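Side-chain contacts in glycoside hydrolase (Streptococcus pneumoniae serotype 4, PDB 6ORH), which probably releases alpha-L-fucose from host-derived glycans as a family 29 glycoside hydrolase: residues A[345-350]-A[364-369]; A[377-382]-A[394-399]; A[427-432]-A[445-450]. The protein carries 2 engineered substitutions. All coordinates share one frame; numbering follows the deposited sequence.

Interaction 1: residues A[345-350]-A[364-369]; sequences RHLTDG and IQLELD
Leu347 lays its CD1 methyl against CD1 of Leu366 at 3.8 Å, the two leucine side chains crossing at about a right angle so that they meet through one methyl each. In Leu347 CG stands anti to the carbonyl carbon (chi1 -66°), which carries the branch off the short 3-10 turn toward the strand. Next to this pair, Thr348 and Leu368 slide past each other in opposite directions, with Thr348 CG2 4.1 Å from Leu368 CD2. The threonine is divided by polarity. Its methyl faces the leucine, while OG1, set between the backbone N and the carbonyl carbon (chi1 58°), donates a hydrogen bond to the carbonyl oxygen of Ala331. That bond fixes the rotation of the side chain and satisfies a buried hydroxyl. Val333 of strand 332-334 touches Leu347, Thr348 and Leu368, and Ile445 from the opposing sheet touches both Leu347 and Leu368, so the residues of the loop are wedged among strands.

The polar side of the same loop contributes to a calcium site: His346 and Asp349 are ligands there, although no calcium is modelled with this chain. Asp349 OD2 lies 3.6 Å from Arg345 NH1 in a salt bridge and also pairs with Ser354 OG; OD1 takes the amide of Leu351. His346 ND1 bonds to Ser355 O, with Arg345 NH1 in plane at the ring edge.

Across the segments the contact is thus apolar, resting on methyl packing and burial, with the polar groups of the loop turned to other partners.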
loop_
_atom_site.group_PDB
_atom_site.type_symbol
_atom_site.label_atom_id
_atom_site.label_comp_id
_atom_site.label_asym_id
_atom_site.label_seq_id
_atom_site.Cartn_x
_atom_site.Cartn_y
_atom_site.Cartn_z
ATOM N N ARG A 345 -27.083 0.015 -15.958
ATOM C CA ARG A 345 -26.646 -0.738 -17.128
ATOM C C ARG A 345 -25.531 0.004 -17.861
ATOM O O ARG A 345 -24.806 -0.594 -18.654
ATOM C CB ARG A 345 -27.836 -1.031 -18.057
ATOM C CG ARG A 345 -28.533 0.212 -18.596
ATOM C CD ARG A 345 -29.466 -0.037 -19.787
ATOM N NE ARG A 345 -28.875 -0.893 -20.818
ATOM C CZ ARG A 345 -28.050 -0.501 -21.795
ATOM N NH1 ARG A 345 -27.701 0.768 -21.936
ATOM N NH2 ARG A 345 -27.590 -1.397 -22.653
ATOM N N HIS A 346 -25.365 1.299 -17.563
ATOM C CA HIS A 346 -24.331 2.101 -18.196
ATOM C C HIS A 346 -22.919 1.697 -17.764
ATOM O O HIS A 346 -21.940 2.140 -18.364
ATOM C CB HIS A 346 -24.600 3.590 -17.951
ATOM C CG HIS A 346 -25.818 4.062 -18.670
ATOM N ND1 HIS A 346 -26.434 5.272 -18.383
ATOM C CD2 HIS A 346 -26.568 3.461 -19.628
ATOM C CE1 HIS A 346 -27.480 5.420 -19.176
ATOM N NE2 HIS A 346 -27.592 4.307 -19.941
ATOM N N LEU A 347 -22.802 0.872 -16.720
ATOM C CA LEU A 347 -21.489 0.511 -16.203
ATOM C C LEU A 347 -20.843 -0.601 -17.025
ATOM O O LEU A 347 -19.632 -0.762 -16.977
ATOM C CB LEU A 347 -21.642 0.097 -14.737
ATOM C CG LEU A 347 -22.072 1.233 -13.819
ATOM C CD1 LEU A 347 -22.638 0.709 -12.503
ATOM C CD2 LEU A 347 -20.893 2.166 -13.578
ATOM N N THR A 348 -21.649 -1.361 -17.792
ATOM C CA THR A 348 -21.077 -2.500 -18.498
ATOM C C THR A 348 -21.490 -2.526 -19.969
ATOM O O THR A 348 -21.382 -3.566 -20.618
ATOM C CB THR A 348 -21.481 -3.822 -17.836
ATOM O OG1 THR A 348 -22.902 -3.894 -17.830
ATOM C CG2 THR A 348 -21.023 -3.914 -16.397
ATOM N N ASP A 349 -21.947 -1.387 -20.491
ATOM C CA ASP A 349 -22.552 -1.373 -21.816
ATOM C C ASP A 349 -21.502 -1.093 -22.892
ATOM O O ASP A 349 -21.833 -1.087 -24.076
ATOM C CB ASP A 349 -23.742 -0.408 -21.873
ATOM C CG ASP A 349 -23.393 1.074 -21.769
ATOM O OD1 ASP A 349 -22.225 1.411 -21.478
ATOM O OD2 ASP A 349 -24.322 1.892 -21.964
ATOM N N GLY A 350 -20.248 -0.871 -22.481
ATOM C CA GLY A 350 -19.148 -0.611 -23.397
ATOM C C GLY A 350 -19.305 0.701 -24.162
ATOM O O GLY A 350 -18.558 0.946 -25.106
ATOM N N ILE A 364 -23.962 2.514 -0.907
ATOM C CA ILE A 364 -24.582 2.146 -2.176
ATOM C C ILE A 364 -23.998 0.833 -2.679
ATOM O O ILE A 364 -22.784 0.678 -2.842
ATOM C CB ILE A 364 -24.492 3.291 -3.209
ATOM C CG1 ILE A 364 -25.401 4.466 -2.854
ATOM C CG2 ILE A 364 -24.800 2.767 -4.622
ATOM C CD1 ILE A 364 -25.153 5.731 -3.647
ATOM N N GLN A 365 -24.894 -0.117 -2.981
ATOM C CA GLN A 365 -24.450 -1.439 -3.362
ATOM C C GLN A 365 -24.875 -1.708 -4.800
ATOM O O GLN A 365 -26.077 -1.757 -5.077
ATOM C CB GLN A 365 -25.064 -2.466 -2.413
ATOM C CG GLN A 365 -24.705 -3.895 -2.781
ATOM C CD GLN A 365 -25.060 -4.798 -1.632
ATOM O OE1 GLN A 365 -24.542 -4.648 -0.524
ATOM N NE2 GLN A 365 -26.008 -5.688 -1.870
ATOM N N LEU A 366 -23.885 -1.854 -5.687
ATOM C CA LEU A 366 -24.112 -2.284 -7.067
ATOM C C LEU A 366 -23.772 -3.768 -7.157
ATOM O O LEU A 366 -22.714 -4.196 -6.703
ATOM C CB LEU A 366 -23.209 -1.473 -8.010
ATOM C CG LEU A 366 -23.540 0.009 -8.113
ATOM C CD1 LEU A 366 -22.374 0.796 -8.713
ATOM C CD2 LEU A 366 -24.815 0.186 -8.942
ATOM N N GLU A 367 -24.669 -4.582 -7.742
ATOM C CA GLU A 367 -24.367 -6.000 -7.884
ATOM C C GLU A 367 -24.352 -6.349 -9.368
ATOM O O GLU A 367 -25.286 -5.974 -10.100
ATOM C CB GLU A 367 -25.419 -6.848 -7.158
ATOM C CG GLU A 367 -25.117 -8.343 -7.202
ATOM C CD GLU A 367 -25.981 -9.163 -6.253
ATOM O OE1 GLU A 367 -26.226 -8.705 -5.130
ATOM O OE2 GLU A 367 -26.428 -10.262 -6.646
ATOM N N LEU A 368 -23.281 -7.030 -9.791
ATOM C CA LEU A 368 -23.137 -7.473 -11.175
ATOM C C LEU A 368 -23.433 -8.964 -11.215
ATOM O O LEU A 368 -22.940 -9.708 -10.369
ATOM C CB LEU A 368 -21.706 -7.256 -11.684
ATOM C CG LEU A 368 -21.369 -5.826 -12.106
ATOM C CD1 LEU A 368 -21.208 -4.951 -10.877
ATOM C CD2 LEU A 368 -20.087 -5.783 -12.921
ATOM N N ASP A 369 -24.203 -9.379 -12.238
ATOM C CA ASP A 369 -24.412 -10.787 -12.552
ATOM C C ASP A 369 -23.817 -11.045 -13.934
ATOM O O ASP A 369 -24.329 -10.532 -14.918
ATOM C CB ASP A 369 -25.910 -11.126 -12.528
ATOM C CG ASP A 369 -26.195 -12.604 -12.795
ATOM O OD1 ASP A 369 -25.276 -13.333 -13.215
ATOM O OD2 ASP A 369 -27.347 -13.017 -12.558
#

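Interaction 2: residues A[377-382]-A[394-399]; sequences DVIELR and FHVQVE
Ile379 faces Val396 with CA atoms 8.5 Å apart and Leu381 faces Phe394 at 10.4 Å, so strands 378-382 and 391-400 pack across the gap between two sheets and are joined by side chains. Ile379 and Val396 reach toward each other tip to tip: CD1 of Ile379 comes within 3.9 Å of Val396 CG1 and 4.1 Å of Val396 CG2. With CG1 of Ile379 anti to the backbone N (chi1 -170°), its extended chain ends between the two valine methyls. Leu381 approaches the phenylalanine ring over one face, a CH-pi contact in which CD1 sits 4.0 Å from the Phe394 centroid, 27° off the ring normal and closest to CE2. Leu419 also touches Ile379 and Phe394.

On the side of strand 378-382 turned from Phe394 and Val396, Arg382 NE donates a fairly straight 2.7 Å bond (161°) to Glu380 OE2, nearly in the guanidinium plane. Lys444 is a second cationic partner of that oxygen, which probably stabilises the carboxylate's negative charge. Asp377 and Val378 both face Tyr448 in a classic beta bulge.

Aliphatic and aromatic side chains meeting between two facing antiparallel sheets form the core of the F5/8 type C (discoidin-like) beta-sandwich.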
loop_
_atom_site.group_PDB
_atom_site.type_symbol
_atom_site.label_atom_id
_atom_site.label_comp_id
_atom_site.label_asym_id
_atom_site.label_seq_id
_atom_site.Cartn_x
_atom_site.Cartn_y
_atom_site.Cartn_z
ATOM N N ASP A 377 -9.152 -11.588 -11.467
ATOM C CA ASP A 377 -8.380 -11.171 -10.311
ATOM C C ASP A 377 -8.156 -9.659 -10.332
ATOM O O ASP A 377 -7.372 -9.170 -9.522
ATOM C CB ASP A 377 -7.039 -11.901 -10.180
ATOM C CG ASP A 377 -6.108 -11.798 -11.388
ATOM O OD1 ASP A 377 -6.509 -11.239 -12.439
ATOM O OD2 ASP A 377 -5.012 -12.360 -11.292
ATOM N N VAL A 378 -8.832 -8.954 -11.250
ATOM C CA VAL A 378 -8.734 -7.496 -11.299
ATOM C C VAL A 378 -10.116 -6.900 -11.515
ATOM O O VAL A 378 -10.829 -7.279 -12.442
ATOM C CB VAL A 378 -7.792 -6.992 -12.407
ATOM C CG1 VAL A 378 -7.650 -5.462 -12.302
ATOM C CG2 VAL A 378 -6.426 -7.650 -12.332
ATOM N N ILE A 379 -10.466 -5.880 -10.714
ATOM C CA ILE A 379 -11.631 -5.060 -11.015
ATOM C C ILE A 379 -11.162 -3.642 -11.372
ATOM O O ILE A 379 -10.216 -3.160 -10.772
ATOM C CB ILE A 379 -12.674 -5.076 -9.870
ATOM C CG1 ILE A 379 -13.991 -4.422 -10.305
ATOM C CG2 ILE A 379 -12.090 -4.431 -8.601
ATOM C CD1 ILE A 379 -15.180 -4.570 -9.342
ATOM N N GLU A 380 -11.780 -3.035 -12.397
ATOM C CA GLU A 380 -11.521 -1.636 -12.758
ATOM C C GLU A 380 -12.792 -0.815 -12.537
ATOM O O GLU A 380 -13.893 -1.208 -12.945
ATOM C CB GLU A 380 -11.062 -1.543 -14.224
ATOM C CG GLU A 380 -10.946 -0.079 -14.708
ATOM C CD GLU A 380 -10.593 0.028 -16.186
ATOM O OE1 GLU A 380 -9.911 -0.873 -16.693
ATOM O OE2 GLU A 380 -10.992 1.035 -16.822
ATOM N N LEU A 381 -12.658 0.353 -11.875
ATOM C CA LEU A 381 -13.752 1.294 -11.683
ATOM C C LEU A 381 -13.270 2.640 -12.231
ATOM O O LEU A 381 -12.074 2.947 -12.106
ATOM C CB LEU A 381 -14.018 1.444 -10.175
ATOM C CG LEU A 381 -14.325 0.170 -9.376
ATOM C CD1 LEU A 381 -14.510 0.518 -7.896
ATOM C CD2 LEU A 381 -15.564 -0.529 -9.910
ATOM N N ARG A 382 -14.174 3.459 -12.768
ATOM C CA ARG A 382 -13.801 4.815 -13.193
ATOM C C ARG A 382 -14.875 5.816 -12.776
ATOM O O ARG A 382 -16.084 5.592 -12.946
ATOM C CB ARG A 382 -13.685 4.927 -14.718
ATOM C CG ARG A 382 -12.605 4.043 -15.324
ATOM C CD ARG A 382 -12.295 4.529 -16.739
ATOM N NE ARG A 382 -11.370 3.636 -17.416
ATOM C CZ ARG A 382 -10.764 3.958 -18.561
ATOM N NH1 ARG A 382 -10.995 5.146 -19.101
ATOM N NH2 ARG A 382 -9.935 3.110 -19.145
ATOM N N PHE A 394 -14.517 2.509 -0.782
ATOM C CA PHE A 394 -15.372 1.503 -1.416
ATOM C C PHE A 394 -14.812 0.118 -1.096
ATOM O O PHE A 394 -13.641 -0.034 -0.724
ATOM C CB PHE A 394 -15.477 1.760 -2.931
ATOM C CG PHE A 394 -14.194 1.426 -3.654
ATOM C CD1 PHE A 394 -13.149 2.350 -3.668
ATOM C CD2 PHE A 394 -13.965 0.157 -4.182
ATOM C CE1 PHE A 394 -11.916 2.012 -4.212
ATOM C CE2 PHE A 394 -12.733 -0.184 -4.722
ATOM C CZ PHE A 394 -11.715 0.764 -4.777
ATOM N N HIS A 395 -15.633 -0.932 -1.272
ATOM C CA HIS A 395 -15.096 -2.278 -1.213
ATOM C C HIS A 395 -15.814 -3.141 -2.251
ATOM O O HIS A 395 -16.837 -2.742 -2.804
ATOM C CB HIS A 395 -15.123 -2.865 0.215
ATOM C CG HIS A 395 -16.482 -3.014 0.815
ATOM N ND1 HIS A 395 -17.108 -1.969 1.471
ATOM C CD2 HIS A 395 -17.327 -4.078 0.885
ATOM C CE1 HIS A 395 -18.295 -2.373 1.902
ATOM N NE2 HIS A 395 -18.444 -3.660 1.555
ATOM N N VAL A 396 -15.244 -4.308 -2.514
ATOM C CA VAL A 396 -15.750 -5.209 -3.536
ATOM C C VAL A 396 -15.887 -6.586 -2.896
ATOM O O VAL A 396 -15.015 -7.035 -2.156
ATOM C CB VAL A 396 -14.749 -5.264 -4.705
ATOM C CG1 VAL A 396 -15.217 -6.247 -5.775
ATOM C CG2 VAL A 396 -14.615 -3.891 -5.342
ATOM N N GLN A 397 -16.997 -7.274 -3.202
ATOM C CA GLN A 397 -17.163 -8.628 -2.703
ATOM C C GLN A 397 -17.566 -9.542 -3.854
ATOM O O GLN A 397 -18.067 -9.077 -4.876
ATOM C CB GLN A 397 -18.263 -8.723 -1.642
ATOM C CG GLN A 397 -18.296 -7.571 -0.660
ATOM C CD GLN A 397 -19.492 -7.769 0.227
ATOM O OE1 GLN A 397 -20.611 -7.941 -0.253
ATOM N NE2 GLN A 397 -19.245 -7.809 1.524
ATOM N N VAL A 398 -17.339 -10.842 -3.662
ATOM C CA VAL A 398 -17.717 -11.842 -4.651
ATOM C C VAL A 398 -18.436 -12.978 -3.929
ATOM O O VAL A 398 -18.088 -13.295 -2.797
ATOM C CB VAL A 398 -16.503 -12.332 -5.455
ATOM C CG1 VAL A 398 -15.961 -11.221 -6.359
ATOM C CG2 VAL A 398 -15.394 -12.863 -4.561
ATOM N N GLU A 399 -19.470 -13.531 -4.566
ATOM C CA GLU A 399 -20.194 -14.629 -3.931
ATOM C C GLU A 399 -19.511 -15.954 -4.270
ATOM O O GLU A 399 -19.326 -16.273 -5.442
ATOM C CB GLU A 399 -21.655 -14.628 -4.371
ATOM C CG GLU A 399 -22.501 -15.599 -3.538
ATOM C CD GLU A 399 -23.978 -15.591 -3.913
ATOM O OE1 GLU A 399 -24.276 -15.442 -5.108
ATOM O OE2 GLU A 399 -24.828 -15.691 -2.993
#

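Interaction 3: residues A[427-432]-A[445-450]; sequences QKIRVV and ISLYKT
Ile445 opens the contact by turning CD1 toward CG2 of Val431, a loose approach of 4.4 Å between residues whose CA atoms are 9.0 Å apart. Its side chain is also touched by Leu381 from the neighbouring strand. Ser446 faces the other way, and its OG is hydrogen-bonded to Asp326 OD2; the other oxygen of that carboxylate takes the amide of Leu447, so one aspartate grips two consecutive residues.

Leu447 points back into the interior and meets Ile429 tip to tip, CD1 to CD1 at 3.9 Å. The first torsions are alike: CG of Leu447 (chi1 -69°) and CG1 of Ile429 (chi1 -58°) each stand opposite the carbonyl carbon. Ile379 packs against both Leu447 and Val431, linking the two pairs.

Tyr448 turns to the side of the sheet away from the core, yet stays buried; its OH is hydrogen-bonded to Glu380 OE1 and the ring makes an edge-to-face contact with Tyr323. Lys449 leaves the strand, and its NZ donates a 2.8 Å bond to the carbonyl oxygen of Thr450, approaching 22° out of the carbonyl plane. Thr450 OG1 is hydrogen-bonded to Asp377 OD2, tying the departing chain to the neighbouring bulge.

Strand 441-448 thus sends Ile445 and Leu447 inward while Ser446 and Tyr448 point to the other side of the sheet, toward Asp326 and Tyr323, and strand 428-436 answers with Ile429 and Val431. This is the inter-sheet packing of the beta-sandwich found in galactose-binding-like, F5/8 type C domains.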
loop_
_atom_site.group_PDB
_atom_site.type_symbol
_atom_site.label_atom_id
_atom_site.label_comp_id
_atom_site.label_asym_id
_atom_site.label_seq_id
_atom_site.Cartn_x
_atom_site.Cartn_y
_atom_site.Cartn_z
ATOM N N GLN A 427 -19.757 -15.527 -10.385
ATOM C CA GLN A 427 -20.750 -15.013 -11.299
ATOM C C GLN A 427 -21.335 -13.709 -10.761
ATOM O O GLN A 427 -21.833 -12.899 -11.543
ATOM C CB GLN A 427 -21.851 -16.060 -11.477
ATOM C CG GLN A 427 -22.970 -15.589 -12.389
ATOM C CD GLN A 427 -23.846 -16.738 -12.828
ATOM O OE1 GLN A 427 -23.410 -17.892 -12.875
ATOM N NE2 GLN A 427 -25.090 -16.409 -13.117
ATOM N N LYS A 428 -21.339 -13.552 -9.420
ATOM C CA LYS A 428 -21.927 -12.368 -8.816
ATOM C C LYS A 428 -20.881 -11.586 -8.023
ATOM O O LYS A 428 -20.113 -12.157 -7.250
ATOM C CB LYS A 428 -23.141 -12.731 -7.964
ATOM C CG LYS A 428 -24.249 -13.416 -8.767
ATOM C CD LYS A 428 -25.504 -13.666 -7.983
ATOM C CE LYS A 428 -26.547 -14.420 -8.784
ATOM N NZ LYS A 428 -27.825 -14.501 -8.031
ATOM N N ILE A 429 -20.880 -10.267 -8.249
ATOM C CA ILE A 429 -19.928 -9.350 -7.630
ATOM C C ILE A 429 -20.700 -8.166 -7.066
ATOM O O ILE A 429 -21.659 -7.712 -7.685
ATOM C CB ILE A 429 -18.890 -8.883 -8.686
ATOM C CG1 ILE A 429 -18.121 -10.047 -9.332
ATOM C CG2 ILE A 429 -17.940 -7.848 -8.097
ATOM C CD1 ILE A 429 -18.801 -10.602 -10.587
ATOM N N ARG A 430 -20.270 -7.623 -5.907
ATOM C CA ARG A 430 -20.856 -6.390 -5.402
ATOM C C ARG A 430 -19.764 -5.331 -5.299
ATOM O O ARG A 430 -18.659 -5.626 -4.828
ATOM C CB ARG A 430 -21.477 -6.558 -4.011
ATOM C CG ARG A 430 -22.820 -7.285 -4.057
ATOM C CD ARG A 430 -23.260 -7.863 -2.727
ATOM N NE ARG A 430 -24.601 -8.431 -2.940
ATOM C CZ ARG A 430 -25.338 -9.019 -1.993
ATOM N NH1 ARG A 430 -24.906 -9.098 -0.742
ATOM N NH2 ARG A 430 -26.530 -9.505 -2.302
ATOM N N VAL A 431 -20.094 -4.140 -5.804
ATOM C CA VAL A 431 -19.276 -2.951 -5.589
ATOM C C VAL A 431 -20.051 -2.082 -4.607
ATOM O O VAL A 431 -21.197 -1.678 -4.863
ATOM C CB VAL A 431 -18.956 -2.231 -6.916
ATOM C CG1 VAL A 431 -18.234 -0.897 -6.681
ATOM C CG2 VAL A 431 -18.065 -3.128 -7.773
ATOM N N VAL A 432 -19.410 -1.767 -3.464
ATOM C CA VAL A 432 -20.103 -1.035 -2.420
ATOM C C VAL A 432 -19.350 0.267 -2.171
ATOM O O VAL A 432 -18.205 0.230 -1.715
ATOM C CB VAL A 432 -20.252 -1.853 -1.125
ATOM C CG1 VAL A 432 -21.089 -1.108 -0.087
ATOM C CG2 VAL A 432 -20.855 -3.234 -1.379
ATOM N N ILE A 445 -17.490 -0.334 -14.957
ATOM C CA ILE A 445 -16.919 -1.383 -14.127
ATOM C C ILE A 445 -16.478 -2.495 -15.079
ATOM O O ILE A 445 -17.283 -2.925 -15.913
ATOM C CB ILE A 445 -17.905 -1.927 -13.070
ATOM C CG1 ILE A 445 -18.345 -0.855 -12.066
ATOM C CG2 ILE A 445 -17.307 -3.129 -12.349
ATOM C CD1 ILE A 445 -19.631 -1.190 -11.358
ATOM N N SER A 446 -15.201 -2.870 -14.992
ATOM C CA SER A 446 -14.609 -3.920 -15.814
ATOM C C SER A 446 -13.959 -4.973 -14.920
ATOM O O SER A 446 -13.605 -4.682 -13.776
ATOM C CB SER A 446 -13.624 -3.351 -16.831
ATOM O OG SER A 446 -14.308 -2.452 -17.723
ATOM N N LEU A 447 -13.807 -6.203 -15.446
ATOM C CA LEU A 447 -13.144 -7.296 -14.756
ATOM C C LEU A 447 -12.147 -7.937 -15.715
ATOM O O LEU A 447 -12.468 -8.126 -16.897
ATOM C CB LEU A 447 -14.173 -8.357 -14.338
ATOM C CG LEU A 447 -15.142 -7.944 -13.227
ATOM C CD1 LEU A 447 -16.282 -8.960 -13.114
ATOM C CD2 LEU A 447 -14.396 -7.812 -11.900
ATOM N N TYR A 448 -10.961 -8.241 -15.185
ATOM C CA TYR A 448 -9.909 -8.869 -15.979
ATOM C C TYR A 448 -9.210 -9.979 -15.207
ATOM O O TYR A 448 -9.218 -10.034 -13.972
ATOM C CB TYR A 448 -8.824 -7.867 -16.393
ATOM C CG TYR A 448 -9.334 -6.563 -16.944
ATOM C CD1 TYR A 448 -9.911 -6.471 -18.212
ATOM C CD2 TYR A 448 -9.204 -5.394 -16.203
ATOM C CE1 TYR A 448 -10.360 -5.267 -18.731
ATOM C CE2 TYR A 448 -9.662 -4.187 -16.703
ATOM C CZ TYR A 448 -10.238 -4.116 -17.957
ATOM O OH TYR A 448 -10.697 -2.932 -18.446
ATOM N N LYS A 449 -8.565 -10.857 -15.990
ATOM C CA LYS A 449 -7.612 -11.815 -15.468
ATOM C C LYS A 449 -6.196 -11.420 -15.900
ATOM O O LYS A 449 -5.914 -11.324 -17.099
ATOM C CB LYS A 449 -7.956 -13.214 -16.006
ATOM C CG LYS A 449 -7.035 -14.331 -15.523
ATOM C CD LYS A 449 -6.967 -14.478 -14.020
ATOM C CE LYS A 449 -5.842 -15.376 -13.545
ATOM N NZ LYS A 449 -4.514 -14.725 -13.634
ATOM N N THR A 450 -5.297 -11.289 -14.920
ATOM C CA THR A 450 -3.899 -10.997 -15.205
ATOM C C THR A 450 -3.277 -12.139 -16.002
ATOM O O THR A 450 -3.627 -13.305 -15.818
ATOM C CB THR A 450 -3.060 -10.750 -13.944
ATOM O OG1 THR A 450 -3.035 -11.894 -13.094
ATOM C CG2 THR A 450 -3.481 -9.524 -13.157
#

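In the fold
All three interactions fill the interior of one beta-sandwich. Interactions 2 and 3, centres about 5 Å apart, bridge the same two sheets; the centre of interaction 1 is about 10 Å from that of interaction 3 and 11 Å from that of interaction 2. Strand 364-370 of interaction 1 and strand 428-436 of interaction 3 are neighbours in one sheet, joined by a salt bridge from Arg430 NE to Glu367 OE1 (2.7 Å). Arg430 also pairs with Glu176 of the second subunit and makes a cation-pi contact with Trp404 of a glycan pocket; a bound N-acetylglucosamine lies about 11 Å from the side chain of Val396. The larger glycan pocket, probably the fucosidase active site, lies in the TIM-barrel domain.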